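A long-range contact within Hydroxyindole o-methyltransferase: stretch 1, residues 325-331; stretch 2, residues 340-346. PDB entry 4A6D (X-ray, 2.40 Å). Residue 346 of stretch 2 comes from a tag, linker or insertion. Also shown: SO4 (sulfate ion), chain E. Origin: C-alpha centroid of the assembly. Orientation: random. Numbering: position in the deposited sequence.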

# COMPACT_ATOMS: atom_id res chain seq x y z
N GLY A 325 14.71 27.73 -25.90
CA GLY A 325 14.48 28.97 -26.66
C GLY A 325 13.16 29.66 -26.38
O GLY A 325 12.98 30.81 -26.79
N PHE A 326 12.19 28.96 -25.74
CA PHE A 326 10.86 29.51 -25.44
C PHE A 326 10.90 30.69 -24.48
O PHE A 326 11.84 30.82 -23.70
N ARG A 327 9.91 31.58 -24.59
CA ARG A 327 9.78 32.80 -23.78
C ARG A 327 8.33 32.88 -23.30
O ARG A 327 7.56 31.98 -23.61
N ASP A 328 7.97 33.94 -22.56
CA ASP A 328 6.63 34.17 -21.99
C ASP A 328 6.08 33.00 -21.17
O ASP A 328 4.89 32.68 -21.27
N PHE A 329 6.96 32.35 -20.38
CA PHE A 329 6.63 31.23 -19.49
C PHE A 329 5.56 31.67 -18.48
O PHE A 329 5.68 32.74 -17.86
N GLN A 330 4.52 30.85 -18.36
CA GLN A 330 3.37 31.03 -17.45
C GLN A 330 2.92 29.62 -17.08
O GLN A 330 3.03 28.70 -17.89
N PHE A 331 2.49 29.45 -15.84
CA PHE A 331 1.96 28.18 -15.34
C PHE A 331 0.66 28.51 -14.62
O PHE A 331 0.48 29.66 -14.20
N ALA A 340 -1.04 23.18 -15.76
CA ALA A 340 -0.69 23.56 -17.14
C ALA A 340 0.38 24.62 -17.18
O ALA A 340 0.34 25.57 -16.40
N ILE A 341 1.34 24.45 -18.09
CA ILE A 341 2.41 25.41 -18.40
C ILE A 341 2.30 25.74 -19.88
O ILE A 341 2.23 24.82 -20.71
N LEU A 342 2.35 27.05 -20.21
CA LEU A 342 2.39 27.53 -21.58
C LEU A 342 3.55 28.49 -21.78
O LEU A 342 3.69 29.45 -21.01
N ALA A 343 4.38 28.24 -22.80
CA ALA A 343 5.48 29.11 -23.24
C ALA A 343 5.36 29.33 -24.76
O ALA A 343 4.71 28.55 -25.46
N ARG A 344 5.97 30.39 -25.26
CA ARG A 344 5.84 30.73 -26.66
C ARG A 344 7.17 30.90 -27.35
O ARG A 344 8.18 31.06 -26.68
N LYS A 345 7.15 30.90 -28.69
CA LYS A 345 8.30 31.19 -29.53
C LYS A 345 8.16 32.64 -30.04
O LYS A 345 7.10 33.01 -30.56
N GLY A 346 9.21 33.44 -29.84
CA GLY A 346 9.27 34.84 -30.30
C GLY A 346 10.18 34.97 -31.52
O GLY A 346 10.46 33.97 -32.17

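What holds the start of stretch 2 against its antiparallel neighbour? Ala340 contributes backbone rather than side chain: its O lies 3.2 Å from Phe331 CA, a CA-H...O contact. Ile341, with chi1 m and chi2 t, shares a face of the sheet with Phe331. Its CG1 packs 3.7 Å from Phe331 CB, whose p rotamer leads the ring away, and its CG2 lies 3.5 Å from Phe329 CE2. The CA-to-CB bond of Phe329 points away, but its t rotamer brings the ring back to Ile341.

How does the sheet continue through Leu342? Its backbone pairs with Gln330, Leu342 N donating to Gln330 O at 2.9 Å and Gln330 N to Leu342 O at 3.1 Å. The Leu342 side chain (t, p) lies on the same face as that of Gln330 (chi1 m). Water 2 donates to both Leu342 O (3.0 Å) and Asp328 O (2.6 Å), bridging two carbonyls that cannot bond each other.

What does Ala343 touch, opposite the beta bulge in stretch 1? Its small CB packs 3.7 Å from Phe326 CB (m rotamer). At the bulge, stretch 1 also binds a sulfate, probably from the crystallisation liquor: Phe329 N donates to SO4 O2 at 2.8 Å and Asp328 N to SO4 O3 at 3.2 Å.

How does the contact close after the bulge? Arg327 N donates to Arg344 O and Arg344 N to Arg327 O, each at 2.8 Å. Arg344, m at chi1 to chi3, has its CG 4.2 Å from Asp328 CB, while the end of Arg327 leads away, its NH1 donating to Phe326 O at 2.9 Å. Lys345 is t at all four chi angles and its end leads away; its backbone N lies 4.2 Å from Phe326 CD1, at the ring edge. At tag-derived Gly346, water 1 accepts from Gly346 N (2.7 Å) and donates to Gly325 O (3.0 Å).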

# COMPACT_ATOMS: atom_id res chain seq x y z
CB PHE A 326 9.94 28.41 -24.90
CG PHE A 326 9.71 27.29 -25.88
CD1 PHE A 326 8.84 27.45 -26.96
CD2 PHE A 326 10.40 26.08 -25.75
CE1 PHE A 326 8.63 26.42 -27.86
CE2 PHE A 326 10.18 25.04 -26.65
CZ PHE A 326 9.29 25.21 -27.70
CB ARG A 327 10.16 34.06 -24.64
CG ARG A 327 11.61 34.09 -25.20
CD ARG A 327 12.68 34.35 -24.13
NE ARG A 327 14.05 34.26 -24.65
CZ ARG A 327 14.85 33.19 -24.54
NH1 ARG A 327 14.42 32.10 -23.93
NH2 ARG A 327 16.07 33.22 -25.04
CB ASP A 328 5.62 34.67 -23.04
CG ASP A 328 6.08 35.87 -23.86
OD1 ASP A 328 6.75 36.76 -23.29
OD2 ASP A 328 5.77 35.91 -25.08
CB PHE A 329 7.89 30.74 -18.76
CG PHE A 329 7.64 29.67 -17.71
CD1 PHE A 329 7.35 30.02 -16.39
CD2 PHE A 329 7.72 28.32 -18.04
CE1 PHE A 329 7.12 29.03 -15.43
CE2 PHE A 329 7.46 27.35 -17.08
CZ PHE A 329 7.16 27.71 -15.78
CB GLN A 330 2.19 31.74 -18.16
CG GLN A 330 2.36 33.25 -18.37
CD GLN A 330 1.80 33.77 -19.68
OE1 GLN A 330 0.79 33.28 -20.20
NE2 GLN A 330 2.45 34.79 -20.22
CB PHE A 331 2.96 27.45 -14.42
CG PHE A 331 3.15 28.05 -13.04
CD1 PHE A 331 4.10 29.03 -12.81
CD2 PHE A 331 2.40 27.58 -11.95
CE1 PHE A 331 4.31 29.54 -11.52
CE2 PHE A 331 2.58 28.12 -10.67
CZ PHE A 331 3.54 29.09 -10.46
CB ALA A 340 -1.93 24.07 -17.86
CB ILE A 341 3.83 24.84 -18.14
CG1 ILE A 341 4.10 24.69 -16.65
CG2 ILE A 341 4.92 25.70 -18.84
CD1 ILE A 341 5.14 23.76 -16.38
CB LEU A 342 1.07 28.19 -21.97
CG LEU A 342 0.99 28.81 -23.35
CD1 LEU A 342 0.90 27.74 -24.41
CD2 LEU A 342 -0.21 29.75 -23.46
CB ALA A 343 6.82 28.51 -22.87
CB ARG A 344 5.05 32.05 -26.80
CG ARG A 344 3.82 32.17 -25.88
CD ARG A 344 2.70 31.25 -26.32
NE ARG A 344 2.21 31.64 -27.64
CZ ARG A 344 1.17 32.43 -27.84
NH1 ARG A 344 0.47 32.90 -26.81
NH2 ARG A 344 0.82 32.77 -29.07
CB LYS A 345 8.43 30.20 -30.71
CG LYS A 345 9.60 30.55 -31.60
CD LYS A 345 9.79 29.59 -32.73
CE LYS A 345 11.15 29.71 -33.35
NZ LYS A 345 11.44 28.56 -34.24
S SO4 E . 10.55 34.34 -20.01
O1 SO4 E . 10.14 35.04 -18.78
O2 SO4 E . 9.63 33.23 -20.21
O3 SO4 E . 10.53 35.25 -21.19
O4 SO4 E . 11.91 33.82 -19.84
O HOH W 1 11.55 32.46 -28.78
O HOH W 2 2.63 31.97 -22.33